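Local coordinates for protein chitosanase (Gynuella sunshinyii YC6258, PDB 6X2Q) that probably hydrolyses chitosan as a family 46 glycoside hydrolase and holds a chito-oligosaccharide of glucosamine units in its cleft, at residues D12-I17 with P227-S232; S61-D66 with N103-Q108; R162-A165 with G169-A172; G51-V56 with P74-L79; D176-L181 with K216-G221. All coordinates share one frame; numbering follows the deposited sequence.

In the fold
Contact 1 is the buried one: four isoleucines join the N-terminal helix to the strand 229-231 near the end of the chain. Contact 2 lies at the surface and mixes a leucine-valine touch with a shared tyrosine hydroxyl. Contacts 3, 4 and 5 are partly buried. Contacts 2 and 4 both use helix 52-63 and meet where F106 packs on V56; contact 4 also carries a sugar-binding aspartate. Across the chain's centre from contact 2 lie contacts 3 and 5, joined by W180, whose NE1 reaches T164. Contact 3 is held by a backbone bond, contact 5 by leucines and the aliphatic part of an arginine, and K216 ties contact 5 to R230 of contact 1.

Contact 1 of 5, residues D12-I17 with P227-S232; sequences DQIISI and PPIRIS
I14 and I17 of helix 5-20 lie against I229 and I231 of strand 229-231, the first strand of a two-stranded antiparallel hairpin completed by 238-240. Helix and strand run almost parallel, 12° apart, with their axes 10.2 Å from each other at closest approach, and the touching side chains of the two segments are all isoleucines.

The apolar touches come first. I14 serves two partners along the strand: its CD1 reaches I229 CD1 at 4.3 Å, and its CG1 lies 4.1 Å from I231 CG1, the I14 and I231 side chains crossing at about a right angle. One turn on, I17 takes the other branch of I231. In both residues CG2 sits opposite the backbone N (chi1 -72° in I17, -58° in I231), and these methyls are turned to each other. From the partner strand, L240 touches I14 and F238 touches I17.

The polar links are made by the strand's backbone: I229 and I231 pair with L240 and F238, while R230 O accepts from K216 NZ. The tightest apolar approach is I17 CG2 to I231 CG2, 3.7 Å.

Contact 2 of 5, residues S61-D66 with N103-Q108; sequences SRLRPD and NPVFRQ
L63, the last residue of helix 52-63, and R64 just after it meet V105 and N103 at the start of helix 104-129, where N103 is the N-cap. The first shell holds two separate touches on the protein surface. L63 CD1 packs on V105 CG1 at 3.7 Å, methyl against methyl, as the two side chains cross obliquely. Beside it R64 NH1 comes within 3.6 Å of N103 ND2, the guanidinium and amide planes standing 71° apart. Both of these atoms are donors and do not bond each other; both donate to the hydroxyl of Y60, which probably accounts for their closeness.

The next shell fixes the amide. With N103 CG swung opposite its backbone N (chi1 178°), OD1 folds back over the first turn and caps it by accepting from V105 N. That bond leaves ND2 turned to Y60 and R64, so one side chain caps its own helix with OD1 and, through ND2, bonds to Y60 of helix 52-63. R64 arrives on a chain extended from CG to NE.

Further out, the ring of Y60 meets F106 edge-to-face, and F106 likewise meets W97. In the capping bond V105 N lies 2.8 Å from N103 OD1, at an N-H...O angle of 162°, well above the carbonyl plane of the amide.

Contact 3 of 5, residues R162-A165 with G169-A172; sequences RTTA and GIPA
T164 and I170 each turn a methyl CG2 to the other: chi1 of -60° sets T164 CG2 opposite its backbone N, while chi1 of 68° places I170 CG1 between backbone N and carbonyl carbon and leaves CG2 beside the N. This is the C-terminal turn of helix 156-167, where the chain leaves the helix for the loop that leads to helix 177-193 in the largely helical, lysozyme-clan fold of family 46.

The two side chains lie alongside each other and point the same way, with CG2 to CG2 at 3.6 Å. T164 CG2 also rests on the peptide of G169, 3.5 Å from the carbonyl carbon of that residue, so the threonine covers the glycine backbone as well as the isoleucine branch.

T164 OG1 has its polar partners elsewhere: I160 O, one turn earlier in the helix, and W180 NE1 of the following helix, which links the turn to its neighbour. I170 N is taken up by E173 OE1.

One backbone bond closes the turn, spanning five residues where an alpha-helical bond spans four. G169 N donates to T164 O at 3.0 Å, in the carbonyl plane and on a lone pair.

Contact 4 of 5, residues G51-V56 with P74-L79; sequences GDMLEV and PRLQQL. With GCS (2-amino-2-deoxy-beta-D-glucopyranose), chain B.
The sugar-binding cleft is lined at one side by the start of helix 52-63, which packs through L54 and M53 on L76 and Q77 of helix 73-82. The two helices run roughly antiparallel, 146° apart, with their axes 9.5 Å from each other at closest approach.

L54 carries most of the touch. With CG opposite its backbone N (chi1 171°), it sends CD1 onto the neighbouring helix, 3.9 Å from L76 CB and 4.0 Å from Q77 N; the L54 and L76 side chains slide past each other in opposite directions. M53 bends at its sulfur, and SD lies 4.1 Å from L76 CD2, the two side chains crossing at about a right angle. L93 of helix 93-100 touches both M53 and L76.

D52 faces away from this pair, to the sugar. Its OD1 accepts from N2 of a glucosamine unit (GCS) at 2.8 Å and also meets Y118 OH, itself hydrogen-bonded to the same sugar. OD2 is held by T47 N and T50 OG1, so bonds to both oxygens restrict the rotation of the carboxylate that meets the sugar. Methionine and leucines behind, a sugar-binding acid in front: while its other side packs antiparallel on helix 73-82, helix 52-63 lines with its first turn the oligosaccharide cleft of a family 46 chitosanase.

Contact 5 of 5, residues D176-L181 with K216-G221; sequences DERRWL and KLLKQG
D176 OD1 collects three N-H groups, all weakly: the backbone N of R178 at 2.9 Å, the backbone N of R179, and NE of the R178 side chain, which also packs on L218 across the contact. The other oxygen has the straighter bond. R178 NH2 donates to D176 OD2 at 3.3 Å with an N-H...O angle of 177°, in the guanidinium plane and on the syn side of the carboxylate. A bend at chi3 (-52°) folds the arginine back for this salt bridge.

D176 is the N-cap of helix 177-193, its carboxylate making the capping bonds, and across the contact lies the end of helix 209-219, finished by a Schellman motif: G221, at positive phi, donates its N to L218 O, and N222 N reaches L217 O. A helix start and a helix end meet here, with L135 of helix 134-147 touching both L181 and L218.

L218 does the bridging with its two methyls. CD1 lies against the aliphatic part of the arginine, 3.9 Å from R178 CG. CD2 is turned to the helix backbone, near R178 O, and to L181, whose side chain slides past in the opposite direction; L218 CD2 is 4.1 Å from L181 CG.

Contact 1 of 5, residues D12-I17 with P227-S232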
# COMPACT_ATOMS: atom_id res chain seq x y z
N ASP A 12 -4.50 -6.20 -6.89
CA ASP A 12 -3.30 -6.71 -6.26
C ASP A 12 -2.15 -6.81 -7.26
O ASP A 12 -1.01 -6.52 -6.92
CB ASP A 12 -3.56 -8.08 -5.63
CG ASP A 12 -4.46 -7.99 -4.41
OD1 ASP A 12 -4.68 -6.87 -3.91
OD2 ASP A 12 -4.95 -9.05 -3.95
N GLN A 13 -2.44 -7.24 -8.49
CA GLN A 13 -1.36 -7.39 -9.45
C GLN A 13 -0.83 -6.03 -9.90
O GLN A 13 0.37 -5.88 -10.15
CB GLN A 13 -1.84 -8.22 -10.64
CG GLN A 13 -1.86 -9.70 -10.28
CD GLN A 13 -2.43 -10.60 -11.36
OE1 GLN A 13 -2.67 -10.19 -12.50
NE2 GLN A 13 -2.64 -11.85 -11.01
N ILE A 14 -1.72 -5.03 -9.98
CA ILE A 14 -1.31 -3.68 -10.38
C ILE A 14 -0.43 -3.05 -9.31
O ILE A 14 0.64 -2.50 -9.61
CB ILE A 14 -2.55 -2.80 -10.66
CG1 ILE A 14 -3.30 -3.29 -11.90
CG2 ILE A 14 -2.15 -1.35 -10.79
CD1 ILE A 14 -4.67 -2.62 -12.07
N ILE A 15 -0.87 -3.11 -8.05
CA ILE A 15 -0.11 -2.52 -6.96
C ILE A 15 1.21 -3.25 -6.79
O ILE A 15 2.24 -2.64 -6.47
CB ILE A 15 -0.95 -2.54 -5.67
CG1 ILE A 15 -2.16 -1.62 -5.86
CG2 ILE A 15 -0.10 -2.16 -4.43
CD1 ILE A 15 -3.16 -1.70 -4.74
N SER A 16 1.19 -4.56 -6.99
CA SER A 16 2.44 -5.30 -6.96
C SER A 16 3.41 -4.78 -8.03
O SER A 16 4.60 -4.57 -7.75
CB SER A 16 2.16 -6.80 -7.14
OG SER A 16 3.35 -7.54 -6.97
N ILE A 17 2.91 -4.54 -9.24
CA ILE A 17 3.74 -3.94 -10.28
C ILE A 17 4.19 -2.55 -9.87
O ILE A 17 5.36 -2.19 -10.03
CB ILE A 17 2.99 -3.92 -11.62
CG1 ILE A 17 2.87 -5.34 -12.19
CG2 ILE A 17 3.69 -3.00 -12.62
CD1 ILE A 17 1.85 -5.46 -13.32
N PRO A 227 -10.81 -5.77 -18.36
CA PRO A 227 -9.64 -6.27 -19.07
C PRO A 227 -9.74 -5.95 -20.55
O PRO A 227 -10.85 -5.70 -21.06
CB PRO A 227 -9.70 -7.78 -18.82
CG PRO A 227 -11.16 -8.07 -18.67
CD PRO A 227 -11.77 -6.84 -18.03
N PRO A 228 -8.61 -5.93 -21.28
CA PRO A 228 -7.28 -6.07 -20.67
C PRO A 228 -6.78 -4.75 -20.11
O PRO A 228 -7.16 -3.69 -20.62
CB PRO A 228 -6.41 -6.54 -21.83
CG PRO A 228 -7.03 -5.88 -23.01
CD PRO A 228 -8.53 -5.83 -22.74
N ILE A 229 -5.98 -4.80 -19.05
CA ILE A 229 -5.36 -3.61 -18.48
C ILE A 229 -3.88 -3.65 -18.78
O ILE A 229 -3.20 -4.65 -18.48
CB ILE A 229 -5.63 -3.49 -16.97
CG1 ILE A 229 -7.12 -3.28 -16.72
CG2 ILE A 229 -4.84 -2.32 -16.38
CD1 ILE A 229 -7.48 -3.00 -15.27
N ARG A 230 -3.37 -2.58 -19.38
CA ARG A 230 -1.96 -2.42 -19.67
C ARG A 230 -1.33 -1.55 -18.59
O ARG A 230 -1.77 -0.42 -18.37
CB ARG A 230 -1.75 -1.81 -21.06
CG ARG A 230 -0.30 -1.67 -21.48
CD ARG A 230 -0.07 -0.37 -22.27
NE ARG A 230 0.73 -0.60 -23.47
CZ ARG A 230 1.99 -0.21 -23.62
NH1 ARG A 230 2.62 0.44 -22.64
NH2 ARG A 230 2.63 -0.48 -24.75
N ILE A 231 -0.34 -2.10 -17.89
CA ILE A 231 0.47 -1.35 -16.93
C ILE A 231 1.92 -1.41 -17.39
O ILE A 231 2.45 -2.50 -17.64
CB ILE A 231 0.33 -1.92 -15.50
CG1 ILE A 231 -1.13 -1.89 -15.05
CG2 ILE A 231 1.18 -1.10 -14.55
CD1 ILE A 231 -1.69 -0.47 -14.87
N SER A 232 2.57 -0.24 -17.50
CA SER A 232 3.98 -0.21 -17.88
C SER A 232 4.76 0.82 -17.09
O SER A 232 5.70 1.44 -17.61
CB SER A 232 4.15 0.06 -19.38
OG SER A 232 3.26 1.07 -19.81

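Contact 2 of 5, residues S61-D66 with N103-Q108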
# COMPACT_ATOMS: atom_id res chain seq x y z
N SER A 61 2.96 -15.57 15.62
CA SER A 61 3.51 -16.22 16.79
C SER A 61 2.42 -16.77 17.68
O SER A 61 2.65 -17.73 18.43
CB SER A 61 4.39 -15.25 17.55
OG SER A 61 5.58 -15.02 16.81
N ARG A 62 1.22 -16.20 17.61
CA ARG A 62 0.10 -16.81 18.31
C ARG A 62 -0.35 -18.10 17.63
O ARG A 62 -0.80 -19.03 18.31
CB ARG A 62 -1.04 -15.80 18.45
CG ARG A 62 -2.16 -16.27 19.34
CD ARG A 62 -1.89 -15.95 20.81
NE ARG A 62 -2.93 -16.50 21.69
CZ ARG A 62 -3.05 -17.78 22.01
NH1 ARG A 62 -4.05 -18.17 22.81
NH2 ARG A 62 -2.18 -18.68 21.55
N LEU A 63 -0.19 -18.21 16.31
CA LEU A 63 -0.51 -19.45 15.61
C LEU A 63 0.60 -20.48 15.75
O LEU A 63 0.33 -21.69 15.70
CB LEU A 63 -0.75 -19.20 14.12
CG LEU A 63 -1.79 -18.18 13.63
CD1 LEU A 63 -1.71 -18.04 12.12
CD2 LEU A 63 -3.21 -18.55 14.03
N ARG A 64 1.84 -20.02 15.89
CA ARG A 64 3.01 -20.91 15.89
C ARG A 64 4.07 -20.36 16.84
O ARG A 64 5.05 -19.73 16.42
CB ARG A 64 3.57 -21.07 14.49
CG ARG A 64 4.57 -22.18 14.38
CD ARG A 64 5.26 -22.16 13.05
NE ARG A 64 6.29 -23.19 12.98
CZ ARG A 64 6.92 -23.49 11.86
NH1 ARG A 64 6.61 -22.86 10.74
NH2 ARG A 64 7.85 -24.43 11.86
N PRO A 65 3.90 -20.58 18.15
CA PRO A 65 4.79 -20.03 19.17
C PRO A 65 6.29 -20.21 18.96
O PRO A 65 7.03 -19.41 19.38
CB PRO A 65 4.37 -20.81 20.41
CG PRO A 65 2.94 -21.07 20.19
CD PRO A 65 2.83 -21.36 18.71
N ASP A 66 6.68 -21.30 18.34
CA ASP A 66 8.12 -21.54 18.09
C ASP A 66 8.41 -21.27 16.63
O ASP A 66 8.40 -22.21 15.86
CB ASP A 66 8.49 -22.98 18.45
N ASN A 103 5.99 -20.57 4.17
CA ASN A 103 4.88 -21.22 4.85
C ASN A 103 3.58 -20.54 4.44
O ASN A 103 3.40 -19.35 4.75
CB ASN A 103 5.07 -21.11 6.36
CG ASN A 103 3.93 -21.73 7.15
OD1 ASN A 103 2.93 -22.19 6.59
ND2 ASN A 103 4.09 -21.76 8.47
N PRO A 104 2.64 -21.24 3.79
CA PRO A 104 1.37 -20.59 3.39
C PRO A 104 0.64 -19.94 4.55
O PRO A 104 -0.13 -19.00 4.33
CB PRO A 104 0.54 -21.74 2.81
CG PRO A 104 1.46 -22.91 2.69
CD PRO A 104 2.58 -22.70 3.63
N VAL A 105 0.87 -20.41 5.78
CA VAL A 105 0.16 -19.84 6.92
C VAL A 105 0.70 -18.45 7.23
O VAL A 105 -0.06 -17.54 7.61
CB VAL A 105 0.25 -20.76 8.14
CG1 VAL A 105 -0.48 -20.14 9.32
CG2 VAL A 105 -0.31 -22.16 7.83
N PHE A 106 2.02 -18.26 7.09
CA PHE A 106 2.62 -16.93 7.25
C PHE A 106 2.11 -15.98 6.18
O PHE A 106 1.74 -14.84 6.48
CB PHE A 106 4.14 -17.02 7.20
CG PHE A 106 4.83 -15.72 7.50
CD1 PHE A 106 4.69 -15.12 8.74
CD2 PHE A 106 5.65 -15.11 6.56
CE1 PHE A 106 5.32 -13.92 9.02
CE2 PHE A 106 6.29 -13.91 6.85
CZ PHE A 106 6.13 -13.31 8.07
N ARG A 107 2.09 -16.43 4.92
CA ARG A 107 1.51 -15.62 3.84
C ARG A 107 0.07 -15.27 4.14
O ARG A 107 -0.37 -14.14 3.90
CB ARG A 107 1.64 -16.37 2.51
CG ARG A 107 3.10 -16.75 2.20
CD ARG A 107 3.35 -16.95 0.72
NE ARG A 107 2.62 -18.09 0.18
CZ ARG A 107 3.03 -19.36 0.24
NH1 ARG A 107 4.18 -19.67 0.83
NH2 ARG A 107 2.30 -20.32 -0.29
N GLN A 108 -0.68 -16.21 4.72
CA GLN A 108 -2.07 -15.95 5.07
C GLN A 108 -2.19 -14.84 6.11
O GLN A 108 -3.06 -13.98 6.01
CB GLN A 108 -2.74 -17.24 5.57
CG GLN A 108 -4.21 -17.08 5.98
CD GLN A 108 -5.10 -16.64 4.81
OE1 GLN A 108 -5.18 -17.31 3.79
NE2 GLN A 108 -5.76 -15.50 4.97

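Contact 3 of 5, residues R162-A165 with G169-A172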
# COMPACT_ATOMS: atom_id res chain seq x y z
N ARG A 162 -8.09 17.06 1.75
CA ARG A 162 -7.69 18.13 0.85
C ARG A 162 -8.35 17.98 -0.52
O ARG A 162 -8.70 18.98 -1.15
CB ARG A 162 -6.17 18.19 0.73
CG ARG A 162 -5.48 18.44 2.07
CD ARG A 162 -4.08 19.05 1.92
NE ARG A 162 -3.09 18.12 1.40
CZ ARG A 162 -2.44 17.22 2.14
NH1 ARG A 162 -2.68 17.13 3.44
NH2 ARG A 162 -1.56 16.40 1.57
N THR A 163 -8.55 16.74 -0.98
CA THR A 163 -9.29 16.58 -2.23
C THR A 163 -10.70 17.15 -2.09
O THR A 163 -11.16 17.91 -2.95
CB THR A 163 -9.32 15.12 -2.65
OG1 THR A 163 -7.99 14.64 -2.83
CG2 THR A 163 -10.06 14.98 -3.97
N THR A 164 -11.36 16.85 -0.98
CA THR A 164 -12.75 17.28 -0.81
C THR A 164 -12.85 18.79 -0.64
O THR A 164 -13.78 19.42 -1.15
CB THR A 164 -13.37 16.54 0.37
OG1 THR A 164 -13.33 15.14 0.11
CG2 THR A 164 -14.82 16.98 0.59
N ALA A 165 -11.90 19.39 0.07
CA ALA A 165 -11.83 20.85 0.16
C ALA A 165 -11.71 21.48 -1.22
O ALA A 165 -12.40 22.46 -1.52
CB ALA A 165 -10.66 21.26 1.05
N GLY A 169 -16.60 19.13 -2.17
CA GLY A 169 -17.47 18.08 -1.68
C GLY A 169 -17.02 16.70 -2.17
O GLY A 169 -15.94 16.51 -2.73
N ILE A 170 -17.89 15.72 -1.94
CA ILE A 170 -17.60 14.31 -2.18
C ILE A 170 -18.57 13.82 -3.25
O ILE A 170 -19.58 14.49 -3.56
CB ILE A 170 -17.70 13.47 -0.89
CG1 ILE A 170 -19.15 13.40 -0.39
CG2 ILE A 170 -16.77 14.02 0.16
CD1 ILE A 170 -19.36 12.51 0.82
N PRO A 171 -18.29 12.65 -3.86
CA PRO A 171 -19.20 12.15 -4.90
C PRO A 171 -20.62 11.89 -4.42
O PRO A 171 -21.57 12.17 -5.16
CB PRO A 171 -18.51 10.86 -5.36
CG PRO A 171 -17.06 11.12 -5.12
CD PRO A 171 -17.02 11.89 -3.83
N ALA A 172 -20.78 11.40 -3.19
CA ALA A 172 -22.12 11.20 -2.64
C ALA A 172 -22.88 12.51 -2.48
O ALA A 172 -24.09 12.48 -2.29
CB ALA A 172 -22.03 10.49 -1.28

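Contact 4 of 5, residues G51-V56 with P74-L79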
# COMPACT_ATOMS: atom_id res chain seq x y z
N GLY A 51 5.03 -0.41 12.85
CA GLY A 51 4.19 -1.33 13.63
C GLY A 51 3.46 -2.41 12.86
O GLY A 51 2.90 -3.27 13.51
N ASP A 52 3.47 -2.40 11.53
CA ASP A 52 2.70 -3.42 10.78
C ASP A 52 3.53 -4.68 10.63
O ASP A 52 2.96 -5.74 10.61
CB ASP A 52 1.99 -2.85 9.54
CG ASP A 52 2.90 -2.25 8.50
OD1 ASP A 52 2.51 -2.20 7.35
OD2 ASP A 52 3.99 -1.87 8.86
N MET A 53 4.85 -4.56 10.64
CA MET A 53 5.72 -5.76 10.61
C MET A 53 5.54 -6.49 11.95
O MET A 53 5.48 -7.70 11.94
CB MET A 53 7.18 -5.40 10.41
CG MET A 53 8.10 -6.51 10.75
SD MET A 53 9.80 -6.16 10.40
CE MET A 53 9.78 -6.18 8.62
N LEU A 54 5.40 -5.74 13.03
CA LEU A 54 5.20 -6.30 14.38
C LEU A 54 3.88 -7.06 14.43
O LEU A 54 3.89 -8.15 14.92
CB LEU A 54 5.22 -5.18 15.42
CG LEU A 54 4.80 -5.62 16.81
CD1 LEU A 54 5.86 -6.49 17.44
CD2 LEU A 54 4.50 -4.44 17.70
N GLU A 55 2.80 -6.48 13.92
CA GLU A 55 1.53 -7.16 13.98
C GLU A 55 1.57 -8.50 13.24
O GLU A 55 1.03 -9.49 13.73
CB GLU A 55 0.43 -6.27 13.43
CG GLU A 55 -0.92 -6.88 13.68
CD GLU A 55 -2.01 -6.16 12.95
OE1 GLU A 55 -3.13 -6.71 12.91
OE2 GLU A 55 -1.75 -5.06 12.43
N VAL A 56 2.22 -8.54 12.08
CA VAL A 56 2.31 -9.79 11.32
C VAL A 56 3.00 -10.86 12.16
O VAL A 56 2.48 -11.98 12.33
CB VAL A 56 3.04 -9.55 9.98
CG1 VAL A 56 3.37 -10.87 9.31
CG2 VAL A 56 2.20 -8.66 9.04
N PRO A 74 10.82 -8.65 21.07
CA PRO A 74 11.21 -7.52 21.94
C PRO A 74 11.71 -6.30 21.18
O PRO A 74 11.25 -5.18 21.43
CB PRO A 74 12.30 -8.14 22.83
CG PRO A 74 11.95 -9.58 22.88
CD PRO A 74 11.48 -9.90 21.49
N ARG A 75 12.64 -6.50 20.24
CA ARG A 75 13.21 -5.37 19.52
C ARG A 75 12.16 -4.66 18.66
O ARG A 75 12.02 -3.44 18.72
CB ARG A 75 14.39 -5.85 18.66
CG ARG A 75 15.27 -4.73 18.13
CD ARG A 75 15.40 -3.58 19.12
NE ARG A 75 16.15 -2.47 18.52
CZ ARG A 75 16.08 -1.20 18.92
NH1 ARG A 75 15.30 -0.85 19.94
NH2 ARG A 75 16.80 -0.29 18.29
N LEU A 76 11.42 -5.44 17.86
CA LEU A 76 10.31 -4.88 17.08
C LEU A 76 9.33 -4.13 17.97
O LEU A 76 8.86 -3.05 17.60
CB LEU A 76 9.60 -6.01 16.33
CG LEU A 76 10.49 -6.74 15.33
CD1 LEU A 76 9.71 -7.87 14.68
CD2 LEU A 76 11.06 -5.79 14.29
N GLN A 77 9.03 -4.68 19.15
CA GLN A 77 8.17 -3.98 20.10
C GLN A 77 8.74 -2.60 20.43
O GLN A 77 8.01 -1.60 20.41
CB GLN A 77 8.01 -4.81 21.37
CG GLN A 77 6.59 -5.30 21.62
CD GLN A 77 6.54 -6.45 22.64
OE1 GLN A 77 7.49 -6.66 23.40
NE2 GLN A 77 5.43 -7.18 22.65
N GLN A 78 10.04 -2.53 20.73
CA GLN A 78 10.65 -1.24 21.04
C GLN A 78 10.60 -0.30 19.84
O GLN A 78 10.25 0.88 19.97
CB GLN A 78 12.10 -1.43 21.50
N LEU A 79 10.93 -0.82 18.65
CA LEU A 79 10.94 0.01 17.45
C LEU A 79 9.55 0.55 17.15
O LEU A 79 9.39 1.73 16.82
CB LEU A 79 11.47 -0.79 16.27
CG LEU A 79 12.97 -1.08 16.24
CD1 LEU A 79 13.33 -2.04 15.11
CD2 LEU A 79 13.76 0.21 16.13
C1 GCS B . 3.88 2.20 4.75
C2 GCS B . 3.61 1.46 6.05
C3 GCS B . 2.43 2.09 6.73
C4 GCS B . 2.67 3.56 7.04
C5 GCS B . 3.31 4.13 5.77
C6 GCS B . 3.78 5.56 5.83
N2 GCS B . 3.45 0.06 5.90
O1 GCS B . 4.98 1.76 3.96
O3 GCS B . 2.27 1.39 7.91
O4 GCS B . 1.83 4.02 7.70
O5 GCS B . 4.38 3.37 5.27
O6 GCS B . 4.38 5.88 7.04

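Contact 5 of 5, residues D176-L181 with K216-G221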
# COMPACT_ATOMS: atom_id res chain seq x y z
N ASP A 176 -18.94 15.29 -9.36
CA ASP A 176 -18.61 14.25 -10.33
C ASP A 176 -17.40 13.45 -9.86
O ASP A 176 -16.35 14.03 -9.54
CB ASP A 176 -18.34 14.87 -11.71
CG ASP A 176 -18.08 13.81 -12.80
OD1 ASP A 176 -16.98 13.23 -12.83
OD2 ASP A 176 -19.00 13.55 -13.62
N GLU A 177 -17.55 12.12 -9.81
CA GLU A 177 -16.53 11.29 -9.18
C GLU A 177 -15.21 11.33 -9.95
O GLU A 177 -14.14 11.22 -9.34
CB GLU A 177 -17.01 9.85 -9.04
CG GLU A 177 -16.05 9.01 -8.20
CD GLU A 177 -16.52 7.58 -8.02
OE1 GLU A 177 -17.74 7.35 -7.92
OE2 GLU A 177 -15.64 6.69 -8.00
N ARG A 178 -15.26 11.50 -11.28
CA ARG A 178 -14.03 11.58 -12.05
C ARG A 178 -13.27 12.85 -11.73
O ARG A 178 -12.03 12.85 -11.70
CB ARG A 178 -14.33 11.51 -13.55
CG ARG A 178 -14.60 10.10 -14.06
CD ARG A 178 -15.23 10.16 -15.44
NE ARG A 178 -16.38 11.05 -15.43
CZ ARG A 178 -17.07 11.36 -16.53
NH1 ARG A 178 -16.69 10.86 -17.70
NH2 ARG A 178 -18.12 12.17 -16.46
N ARG A 179 -13.99 13.95 -11.47
CA ARG A 179 -13.33 15.19 -11.06
C ARG A 179 -12.68 15.02 -9.69
O ARG A 179 -11.54 15.45 -9.47
CB ARG A 179 -14.35 16.34 -11.06
CG ARG A 179 -13.70 17.73 -11.02
CD ARG A 179 -14.66 18.82 -11.49
NE ARG A 179 -15.37 19.40 -10.36
CZ ARG A 179 -14.87 20.34 -9.56
NH1 ARG A 179 -13.66 20.83 -9.80
NH2 ARG A 179 -15.58 20.81 -8.54
N TRP A 180 -13.41 14.42 -8.74
CA TRP A 180 -12.84 14.17 -7.42
C TRP A 180 -11.60 13.30 -7.52
O TRP A 180 -10.58 13.57 -6.88
CB TRP A 180 -13.88 13.52 -6.50
CG TRP A 180 -13.44 13.43 -5.06
CD1 TRP A 180 -13.83 14.25 -4.04
CD2 TRP A 180 -12.55 12.46 -4.48
NE1 TRP A 180 -13.23 13.86 -2.86
CE2 TRP A 180 -12.43 12.77 -3.11
CE3 TRP A 180 -11.83 11.38 -4.99
CZ2 TRP A 180 -11.62 12.03 -2.24
CZ3 TRP A 180 -11.02 10.64 -4.13
CH2 TRP A 180 -10.92 10.98 -2.77
N LEU A 181 -11.67 12.26 -8.35
CA LEU A 181 -10.56 11.32 -8.49
C LEU A 181 -9.36 12.00 -9.14
O LEU A 181 -8.22 11.75 -8.74
CB LEU A 181 -11.00 10.09 -9.30
CG LEU A 181 -9.94 8.99 -9.54
CD1 LEU A 181 -9.29 8.56 -8.23
CD2 LEU A 181 -10.49 7.78 -10.29
N LYS A 216 -3.51 7.60 -16.17
CA LYS A 216 -3.66 7.12 -17.54
C LYS A 216 -4.95 6.31 -17.68
O LYS A 216 -5.75 6.54 -18.61
CB LYS A 216 -2.42 6.30 -17.91
CG LYS A 216 -2.40 5.72 -19.33
CD LYS A 216 -1.38 4.57 -19.48
CE LYS A 216 -1.94 3.20 -19.01
NZ LYS A 216 -1.08 2.02 -19.41
N LEU A 217 -5.20 5.37 -16.75
CA LEU A 217 -6.45 4.63 -16.76
C LEU A 217 -7.65 5.56 -16.67
O LEU A 217 -8.67 5.35 -17.34
CB LEU A 217 -6.50 3.61 -15.61
CG LEU A 217 -5.40 2.54 -15.60
CD1 LEU A 217 -5.57 1.57 -14.45
CD2 LEU A 217 -5.36 1.79 -16.92
N LEU A 218 -7.55 6.61 -15.84
CA LEU A 218 -8.67 7.54 -15.74
C LEU A 218 -8.88 8.29 -17.05
O LEU A 218 -10.01 8.42 -17.51
CB LEU A 218 -8.44 8.51 -14.58
CG LEU A 218 -9.48 9.63 -14.44
CD1 LEU A 218 -10.89 9.04 -14.27
CD2 LEU A 218 -9.13 10.53 -13.26
N LYS A 219 -7.79 8.74 -17.69
CA LYS A 219 -7.94 9.50 -18.93
C LYS A 219 -8.43 8.63 -20.09
O LYS A 219 -9.05 9.14 -21.03
CB LYS A 219 -6.63 10.18 -19.32
CG LYS A 219 -6.56 11.63 -18.87
CD LYS A 219 -5.20 11.96 -18.32
CE LYS A 219 -4.17 12.07 -19.42
NZ LYS A 219 -2.97 12.84 -18.93
N GLN A 220 -8.13 7.34 -20.08
CA GLN A 220 -8.62 6.43 -21.10
C GLN A 220 -10.02 5.91 -20.81
O GLN A 220 -10.52 5.05 -21.55
CB GLN A 220 -7.66 5.27 -21.28
CG GLN A 220 -6.30 5.70 -21.77
CD GLN A 220 -5.32 4.56 -21.78
OE1 GLN A 220 -5.45 3.61 -21.00
NE2 GLN A 220 -4.33 4.63 -22.66
N GLY A 221 -10.67 6.41 -19.76
CA GLY A 221 -12.01 5.98 -19.46
C GLY A 221 -12.14 4.59 -18.87
O GLY A 221 -13.26 4.08 -18.78